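Local coordinates for protein excinuclease ABC, subunit A. (Deinococcus radiodurans, PDB 2VF7) that probably recognises damaged DNA in nucleotide excision repair, as a zinc-containing UvrA-type protein of the ABC superfamily that binds and hydrolyses ATP, at residues A[518-523]-A[537-542]; A[542-547]-A[754-759]. The protein carries 1 engineered substitution. All coordinates share one frame; numbering follows the deposited sequence.

Interaction 1 of 2, residues A[518-523]-A[537-542]; sequences VRFPLG and STLVSQ. With ADP (adenosine-5'-diphosphate), chain D.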
ATOM      1  N   VAL A 518      26.365 -11.549  43.260  1.00 54.99           N
ATOM      2  CA  VAL A 518      26.565 -10.098  43.172  1.00 54.70           C
ATOM      3  C   VAL A 518      25.929  -9.367  44.380  1.00 54.71           C
ATOM      4  O   VAL A 518      24.932  -9.838  44.953  1.00 54.62           O
ATOM      5  CB  VAL A 518      26.026  -9.557  41.811  1.00 54.45           C
ATOM      6  CG1 VAL A 518      24.523  -9.475  41.815  1.00 55.08           C
ATOM      7  CG2 VAL A 518      26.630  -8.211  41.467  1.00 54.01           C
ATOM      8  N   ARG A 519      26.520  -8.238  44.776  1.00 54.40           N
ATOM      9  CA  ARG A 519      26.003  -7.454  45.902  1.00 54.09           C
ATOM     10  C   ARG A 519      25.592  -6.040  45.506  1.00 53.55           C
ATOM     11  O   ARG A 519      26.326  -5.349  44.804  1.00 53.51           O
ATOM     12  CB  ARG A 519      27.022  -7.388  47.040  1.00 54.30           C
ATOM     13  CG  ARG A 519      27.478  -8.741  47.573  1.00 55.33           C
ATOM     14  CD  ARG A 519      27.436  -8.792  49.094  1.00 57.56           C
ATOM     15  NE  ARG A 519      28.496  -8.014  49.736  1.00 59.41           N
ATOM     16  CZ  ARG A 519      28.589  -7.805  51.051  0.80 60.43           C
ATOM     17  NH1 ARG A 519      27.675  -8.307  51.879  0.80 60.90           N
ATOM     18  NH2 ARG A 519      29.601  -7.092  51.544  1.00 61.04           N
ATOM     19  N   PHE A 520      24.418  -5.612  45.961  1.00 53.00           N
ATOM     20  CA  PHE A 520      23.966  -4.235  45.745  1.00 52.48           C
ATOM     21  C   PHE A 520      23.828  -3.532  47.096  1.00 51.99           C
ATOM     22  O   PHE A 520      23.083  -4.001  47.936  1.00 51.65           O
ATOM     23  CB  PHE A 520      22.604  -4.188  45.032  1.00 52.14           C
ATOM     24  CG  PHE A 520      22.545  -4.938  43.721  1.00 52.54           C
ATOM     25  CD1 PHE A 520      22.076  -6.257  43.674  1.00 52.46           C
ATOM     26  CD2 PHE A 520      22.898  -4.309  42.518  1.00 53.10           C
ATOM     27  CE1 PHE A 520      21.992  -6.952  42.459  1.00 51.87           C
ATOM     28  CE2 PHE A 520      22.808  -4.994  41.297  1.00 51.73           C
ATOM     29  CZ  PHE A 520      22.364  -6.318  41.270  1.00 51.46           C
ATOM     30  N   PRO A 521      24.516  -2.390  47.292  1.00 51.80           N
ATOM     31  CA  PRO A 521      24.432  -1.621  48.541  1.00 51.51           C
ATOM     32  C   PRO A 521      23.097  -0.896  48.658  1.00 51.36           C
ATOM     33  O   PRO A 521      22.506  -0.559  47.633  1.00 51.51           O
ATOM     34  CB  PRO A 521      25.559  -0.598  48.388  1.00 51.51           C
ATOM     35  CG  PRO A 521      25.654  -0.383  46.925  1.00 51.61           C
ATOM     36  CD  PRO A 521      25.404  -1.736  46.314  1.00 51.79           C
ATOM     37  N   LEU A 522      22.632  -0.648  49.885  1.00 51.16           N
ATOM     38  CA  LEU A 522      21.328   0.002  50.100  1.00 50.81           C
ATOM     39  C   LEU A 522      21.444   1.437  50.614  1.00 50.71           C
ATOM     40  O   LEU A 522      22.471   1.832  51.160  1.00 49.91           O
ATOM     41  CB  LEU A 522      20.412  -0.831  51.019  1.00 51.00           C
ATOM     42  CG  LEU A 522      20.301  -2.346  50.784  1.00 51.08           C
ATOM     43  CD1 LEU A 522      19.602  -3.029  51.947  1.00 50.57           C
ATOM     44  CD2 LEU A 522      19.610  -2.680  49.456  1.00 51.08           C
ATOM     45  N   GLY A 523      20.375   2.209  50.394  1.00 51.02           N
ATOM     46  CA  GLY A 523      20.292   3.621  50.772  1.00 51.13           C
ATOM     47  C   GLY A 523      21.233   4.484  49.971  1.00 51.10           C
ATOM     48  O   GLY A 523      21.588   5.584  50.388  1.00 51.11           O
ATOM     49  N   SER A 537      21.170  -5.714  31.754  1.00 53.18           N
ATOM     50  CA  SER A 537      19.745  -5.898  31.610  1.00 53.05           C
ATOM     51  C   SER A 537      19.268  -7.276  32.102  1.00 52.94           C
ATOM     52  O   SER A 537      18.213  -7.377  32.739  1.00 53.29           O
ATOM     53  CB  SER A 537      19.342  -5.589  30.156  1.00 52.93           C
ATOM     54  OG  SER A 537      18.245  -6.361  29.722  1.00 54.20           O
ATOM     55  N   THR A 538      20.058  -8.319  31.839  1.00 52.87           N
ATOM     56  CA  THR A 538      19.765  -9.682  32.304  1.00 52.71           C
ATOM     57  C   THR A 538      19.893  -9.807  33.821  1.00 52.97           C
ATOM     58  O   THR A 538      19.120 -10.526  34.447  1.00 53.59           O
ATOM     59  CB  THR A 538      20.668 -10.744  31.615  1.00 52.62           C
ATOM     60  OG1 THR A 538      20.763 -10.466  30.213  1.00 53.62           O
ATOM     61  CG2 THR A 538      20.102 -12.126  31.771  1.00 52.11           C
ATOM     62  N   LEU A 539      20.872  -9.114  34.408  1.00 53.19           N
ATOM     63  CA  LEU A 539      21.055  -9.081  35.861  1.00 52.76           C
ATOM     64  C   LEU A 539      20.026  -8.204  36.576  1.00 53.34           C
ATOM     65  O   LEU A 539      19.395  -8.646  37.533  1.00 53.25           O
ATOM     66  CB  LEU A 539      22.463  -8.608  36.215  1.00 52.76           C
ATOM     67  CG  LEU A 539      22.864  -8.514  37.696  1.00 52.53           C
ATOM     68  CD1 LEU A 539      22.982  -9.875  38.354  1.00 49.99           C
ATOM     69  CD2 LEU A 539      24.165  -7.755  37.835  1.00 52.02           C
ATOM     70  N   VAL A 540      19.853  -6.970  36.095  1.00 53.71           N
ATOM     71  CA  VAL A 540      19.120  -5.937  36.834  1.00 53.71           C
ATOM     72  C   VAL A 540      17.632  -5.945  36.534  1.00 54.30           C
ATOM     73  O   VAL A 540      16.824  -6.095  37.439  1.00 54.29           O
ATOM     74  CB  VAL A 540      19.700  -4.523  36.568  1.00 53.82           C
ATOM     75  CG1 VAL A 540      18.912  -3.459  37.318  1.00 52.44           C
ATOM     76  CG2 VAL A 540      21.183  -4.466  36.943  1.00 52.96           C
ATOM     77  N   SER A 541      17.278  -5.778  35.261  1.00 55.01           N
ATOM     78  CA  SER A 541      15.879  -5.725  34.849  1.00 55.86           C
ATOM     79  C   SER A 541      15.192  -7.081  34.934  1.00 56.31           C
ATOM     80  O   SER A 541      14.081  -7.195  35.457  1.00 57.16           O
ATOM     81  CB  SER A 541      15.746  -5.129  33.447  1.00 55.61           C
ATOM     82  OG  SER A 541      16.176  -3.779  33.456  1.00 56.34           O
ATOM     83  N   GLN A 542      15.847  -8.115  34.433  1.00 56.78           N
ATOM     84  CA  GLN A 542      15.245  -9.444  34.452  1.00 56.99           C
ATOM     85  C   GLN A 542      15.424 -10.161  35.788  1.00 57.09           C
ATOM     86  O   GLN A 542      14.458 -10.376  36.492  1.00 57.48           O
ATOM     87  CB  GLN A 542      15.727 -10.280  33.263  1.00 57.04           C
ATOM     88  CG  GLN A 542      15.449  -9.601  31.907  1.00 56.78           C
ATOM     89  CD  GLN A 542      16.079 -10.335  30.735  1.00 57.08           C
ATOM     90  OE1 GLN A 542      16.084 -11.574  30.692  1.00 58.46           O
ATOM     91  NE2 GLN A 542      16.606  -9.578  29.771  1.00 55.19           N
TER
HETATM   92  PB  ADP D 901      22.934  -5.877  27.869  1.00 44.43           P
HETATM   93  O1B ADP D 901      22.916  -5.311  26.473  1.00 43.63           O
HETATM   94  O2B ADP D 901      21.730  -5.585  28.720  1.00 43.89           O
HETATM   95  O3B ADP D 901      24.248  -5.597  28.547  1.00 43.89           O
HETATM   96  PA  ADP D 901      21.598  -8.453  27.944  1.00 44.89           P
HETATM   97  O1A ADP D 901      20.697  -8.450  26.752  1.00 46.20           O
HETATM   98  O2A ADP D 901      21.053  -8.200  29.312  1.00 44.70           O
HETATM   99  O3A ADP D 901      22.873  -7.490  27.691  1.00 44.94           O
HETATM  100  O5' ADP D 901      22.196  -9.954  27.981  1.00 48.88           O
HETATM  101  C5' ADP D 901      23.236 -10.366  27.103  1.00 50.38           C
HETATM  102  C4' ADP D 901      23.076 -11.796  26.612  1.00 52.91           C
HETATM  103  O4' ADP D 901      21.801 -12.332  26.958  1.00 54.38           O
HETATM  104  C3' ADP D 901      23.130 -11.778  25.096  1.00 55.85           C
HETATM  105  O3' ADP D 901      23.841 -12.923  24.630  1.00 56.17           O
HETATM  106  C2' ADP D 901      21.676 -11.837  24.670  1.00 56.44           C
HETATM  107  O2' ADP D 901      21.480 -12.375  23.354  1.00 57.99           O
HETATM  108  C1' ADP D 901      21.052 -12.667  25.775  1.00 55.69           C
HETATM  109  N9  ADP D 901      19.613 -12.337  25.924  1.00 55.64           N
HETATM  110  C8  ADP D 901      19.109 -11.256  26.565  1.00 56.04           C
HETATM  111  N7  ADP D 901      17.757 -11.241  26.535  1.00 55.99           N
HETATM  112  C5  ADP D 901      17.379 -12.341  25.844  1.00 56.09           C
HETATM  113  C6  ADP D 901      16.088 -12.946  25.429  1.00 56.05           C
HETATM  114  N6  ADP D 901      14.917 -12.344  25.757  1.00 56.18           N
HETATM  115  N1  ADP D 901      16.120 -14.104  24.724  1.00 55.79           N
HETATM  116  C2  ADP D 901      17.283 -14.705  24.384  1.00 55.83           C
HETATM  117  N3  ADP D 901      18.493 -14.212  24.729  1.00 56.20           N
HETATM  118  C4  ADP D 901      18.604 -13.057  25.445  1.00 55.47           C

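Interaction 2 of 2, residues A[542-547]-A[754-759]; sequences QALVDA and VYVLDE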
ATOM      1  N   GLN A 542      15.847  -8.115  34.433  1.00 56.78           N
ATOM      2  CA  GLN A 542      15.245  -9.444  34.452  1.00 56.99           C
ATOM      3  C   GLN A 542      15.424 -10.161  35.788  1.00 57.09           C
ATOM      4  O   GLN A 542      14.458 -10.376  36.492  1.00 57.48           O
ATOM      5  CB  GLN A 542      15.727 -10.280  33.263  1.00 57.04           C
ATOM      6  CG  GLN A 542      15.449  -9.601  31.907  1.00 56.78           C
ATOM      7  CD  GLN A 542      16.079 -10.335  30.735  1.00 57.08           C
ATOM      8  OE1 GLN A 542      16.084 -11.574  30.692  1.00 58.46           O
ATOM      9  NE2 GLN A 542      16.606  -9.578  29.771  1.00 55.19           N
ATOM     10  N   ALA A 543      16.654 -10.500  36.156  1.00 57.72           N
ATOM     11  CA  ALA A 543      16.905 -11.342  37.338  1.00 57.90           C
ATOM     12  C   ALA A 543      16.594 -10.680  38.672  1.00 58.21           C
ATOM     13  O   ALA A 543      15.888 -11.256  39.498  1.00 58.56           O
ATOM     14  CB  ALA A 543      18.340 -11.872  37.337  1.00 57.83           C
ATOM     15  N   LEU A 544      17.123  -9.482  38.896  1.00 58.66           N
ATOM     16  CA  LEU A 544      16.890  -8.803  40.159  1.00 59.02           C
ATOM     17  C   LEU A 544      15.395  -8.637  40.368  1.00 59.57           C
ATOM     18  O   LEU A 544      14.837  -9.205  41.299  1.00 59.55           O
ATOM     19  CB  LEU A 544      17.595  -7.444  40.212  1.00 59.16           C
ATOM     20  CG  LEU A 544      17.409  -6.656  41.522  1.00 58.90           C
ATOM     21  CD1 LEU A 544      17.858  -7.468  42.727  1.00 58.25           C
ATOM     22  CD2 LEU A 544      18.145  -5.340  41.496  1.00 58.53           C
ATOM     23  N   VAL A 545      14.758  -7.893  39.467  1.00 59.96           N
ATOM     24  CA  VAL A 545      13.348  -7.523  39.573  1.00 60.35           C
ATOM     25  C   VAL A 545      12.410  -8.697  39.873  1.00 60.81           C
ATOM     26  O   VAL A 545      11.599  -8.623  40.800  1.00 61.07           O
ATOM     27  CB  VAL A 545      12.881  -6.745  38.310  1.00 60.10           C
ATOM     28  CG1 VAL A 545      11.367  -6.616  38.263  1.00 60.74           C
ATOM     29  CG2 VAL A 545      13.511  -5.380  38.285  1.00 59.92           C
ATOM     30  N   ASP A 546      12.500  -9.780  39.109  1.00 61.21           N
ATOM     31  CA  ASP A 546      11.652 -10.919  39.436  1.00 61.87           C
ATOM     32  C   ASP A 546      12.358 -11.947  40.309  1.00 62.37           C
ATOM     33  O   ASP A 546      12.164 -13.153  40.170  1.00 63.00           O
ATOM     34  CB  ASP A 546      10.915 -11.517  38.220  1.00 62.09           C
ATOM     35  CG  ASP A 546      11.815 -11.765  37.026  1.00 61.96           C
ATOM     36  OD1 ASP A 546      12.630 -12.716  37.093  1.00 60.83           O
ATOM     37  OD2 ASP A 546      11.663 -11.032  36.012  1.00 59.68           O
ATOM     38  N   ALA A 547      13.188 -11.443  41.215  1.00 62.64           N
ATOM     39  CA  ALA A 547      13.564 -12.182  42.408  1.00 62.87           C
ATOM     40  C   ALA A 547      12.844 -11.524  43.577  1.00 63.02           C
ATOM     41  O   ALA A 547      12.202 -12.208  44.371  1.00 63.09           O
ATOM     42  CB  ALA A 547      15.078 -12.186  42.616  1.00 62.76           C
ATOM     43  N   VAL A 754      13.172   0.168  46.915  1.00 58.82           N
ATOM     44  CA  VAL A 754      14.252   0.050  45.937  1.00 58.90           C
ATOM     45  C   VAL A 754      13.696   0.412  44.562  1.00 58.60           C
ATOM     46  O   VAL A 754      12.704  -0.178  44.107  1.00 58.87           O
ATOM     47  CB  VAL A 754      14.907  -1.376  45.952  1.00 59.22           C
ATOM     48  CG1 VAL A 754      13.870  -2.463  45.714  1.00 59.93           C
ATOM     49  CG2 VAL A 754      16.036  -1.497  44.937  1.00 58.85           C
ATOM     50  N   TYR A 755      14.304   1.415  43.925  1.00 58.24           N
ATOM     51  CA  TYR A 755      13.926   1.806  42.566  1.00 57.52           C
ATOM     52  C   TYR A 755      14.901   1.215  41.574  1.00 57.57           C
ATOM     53  O   TYR A 755      16.091   1.528  41.623  1.00 57.39           O
ATOM     54  CB  TYR A 755      13.919   3.328  42.407  1.00 57.27           C
ATOM     55  CG  TYR A 755      12.873   4.039  43.225  1.00 57.00           C
ATOM     56  CD1 TYR A 755      13.106   4.341  44.560  1.00 56.90           C
ATOM     57  CD2 TYR A 755      11.647   4.404  42.669  1.00 56.92           C
ATOM     58  CE1 TYR A 755      12.160   4.981  45.326  1.00 56.83           C
ATOM     59  CE2 TYR A 755      10.682   5.056  43.436  1.00 56.72           C
ATOM     60  CZ  TYR A 755      10.959   5.340  44.767  1.00 56.66           C
ATOM     61  OH  TYR A 755      10.050   5.979  45.558  1.00 56.77           O
ATOM     62  N   VAL A 756      14.404   0.370  40.672  1.00 57.72           N
ATOM     63  CA  VAL A 756      15.236  -0.123  39.579  1.00 58.18           C
ATOM     64  C   VAL A 756      14.883   0.539  38.237  1.00 58.81           C
ATOM     65  O   VAL A 756      13.747   0.497  37.763  1.00 58.12           O
ATOM     66  CB  VAL A 756      15.319  -1.674  39.506  1.00 58.19           C
ATOM     67  CG1 VAL A 756      15.445  -2.284  40.913  1.00 57.06           C
ATOM     68  CG2 VAL A 756      14.136  -2.248  38.786  1.00 59.15           C
ATOM     69  N   LEU A 757      15.898   1.163  37.650  1.00 60.00           N
ATOM     70  CA  LEU A 757      15.745   2.044  36.505  1.00 61.24           C
ATOM     71  C   LEU A 757      16.679   1.628  35.352  1.00 62.42           C
ATOM     72  O   LEU A 757      17.872   1.370  35.549  1.00 62.42           O
ATOM     73  CB  LEU A 757      16.070   3.478  36.941  1.00 61.20           C
ATOM     74  CG  LEU A 757      15.146   4.398  37.764  1.00 61.59           C
ATOM     75  CD1 LEU A 757      14.217   3.695  38.727  1.00 62.58           C
ATOM     76  CD2 LEU A 757      15.964   5.452  38.524  1.00 61.18           C
ATOM     77  N   ASP A 758      16.133   1.543  34.149  1.00 63.85           N
ATOM     78  CA  ASP A 758      16.944   1.313  32.950  1.00 65.42           C
ATOM     79  C   ASP A 758      17.332   2.683  32.376  1.00 65.98           C
ATOM     80  O   ASP A 758      16.577   3.631  32.499  1.00 66.40           O
ATOM     81  CB  ASP A 758      16.136   0.466  31.955  1.00 65.85           C
ATOM     82  CG  ASP A 758      16.853   0.237  30.629  0.70 66.71           C
ATOM     83  OD1 ASP A 758      16.162   0.312  29.581  0.70 67.53           O
ATOM     84  OD2 ASP A 758      18.078  -0.031  30.625  0.70 67.28           O
ATOM     85  N   GLU A 759      18.501   2.780  31.755  1.00 67.17           N
ATOM     86  CA  GLU A 759      19.090   4.055  31.309  1.00 68.10           C
ATOM     87  C   GLU A 759      18.200   5.305  31.461  1.00 68.56           C
ATOM     88  O   GLU A 759      17.638   5.773  30.492  1.00 69.13           O
ATOM     89  CB  GLU A 759      19.582   3.918  29.870  1.00 68.43           C
ATOM     90  CG  GLU A 759      20.981   4.490  29.644  1.00 70.18           C
ATOM     91  CD  GLU A 759      21.038   6.001  29.778  1.00 73.10           C
ATOM     92  OE1 GLU A 759      20.047   6.681  29.397  1.00 75.81           O
ATOM     93  OE2 GLU A 759      22.071   6.511  30.263  1.00 71.93           O
TER

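Interaction 1 of 2, residues A[518-523]-A[537-542]
L539 carries both close contacts between the helix and the strand, spreading its two methyls over two strand residues. CD1 meets CG1 of V518 at 3.8 Å, the two side chains reaching tip to tip. CD2 lies 4.1 Å from CZ of F520, the two side chains coming from opposite directions and the methyl standing oblique to the ring. The fork reaches both because CG of L539 runs anti to its backbone N (chi1 -179°), which carries the branch out toward the strand. V518 and F520 alternate with outward-facing R519, so that both point to the helix. Around them L803 supports V518 and F520, I805 packs on L539, and I787 lies against both F520 and V540.

One residue back along the helix, the chemistry changes from apolar to polar, phosphate-binding contacts. T538 faces the ADP: its OG1 donates to O2A of the alpha-phosphate at 2.5 Å, a distance too short to be taken literally, while its backbone N makes a weak bond to the same oxygen at 2.7 Å. The backbone N of S537 donates to O2B of the beta-phosphate at 3.1 Å, although the position of that oxygen is less certain. G533 N, G535 N and K536 NZ add further bonds to the nucleotide. Behind these residues the helix widens into a pi-type turn, with Q542 N bonded to S537 O at 3.0 Å. Packed on strand 516-521, this helix start grips phosphates through backbone amides and a hydroxyl, the mark of the P-loop (Walker A) of an ABC ATPase.

Interaction 2 of 2, residues A[542-547]-A[754-759]
L544 and V545, successive residues on helix 536-551, both rest on V756, the central apolar residue of a strand whose sequence, VYVLDE, fits the Walker B motif of ABC ATPases. The Walker A helix thus lies over the core parallel strands, and this contact is a small, buried example of that helix-on-sheet packing.

Following the helix, Q542 comes first. It belongs to the ADP pocket and turns to the nucleotide side, touching R510 on its way. A543 then packs on V508 of the antiparallel sheet, and the contact with strand 753-758 falls to the next two residues. L544 is the link between the layers: a trans arrangement of CG and N about its first side-chain bond (chi1 -180°) brings CD2 to 4.1 Å from CG1 of V756, while the same side chain also leans on I787 of the next strand and on L503 and L505 of the antiparallel sheet. Its side chain is about 11 Å from the bound ADP, so it serves packing and not nucleotide contact. V545 is where the backbones come nearest, its CA 7.6 Å from the CA of V756. CG2 of V545 meets CG2 of V756 at 3.2 Å, tighter than two methyls normally tolerate, a closeness best treated as doubtful at this resolution. At chi1 -41°, CG1 of V756 lies beside the backbone N, opposite the carbonyl carbon, and meets the leucine; CG2 sits between the N and the carbonyl carbon and meets the valine.

D546, next along, turns outward and has a long, weak ion pair with R510. Its N makes a weak bond to Q542 O at 3.3 Å. One step further, A547 N donates to L544 O, three residues back, at 2.8 Å.

Read from the N terminus, strand 516-521 comes first, and interaction 1 closes a short loop of 13 residues that holds strand 525-529 and the P-loop before helix 536-551 brings the chain back beside it. Interaction 2 begins on the same helix, sharing Q542, and has 206 residues between its segments, closing when the chain returns as strand 753-758. The two loops are therefore in series, neither enclosing nor crossing the other. Probable backbone bonds from L544 N to L539 O and from A543 N to T538 O join them within the helix, both spanning five residues. Through this one helix, the antiparallel sheet is tied to the mixed six-stranded sheet, with F520 CE1 and L544 CD1 adjoining at 4.2 Å.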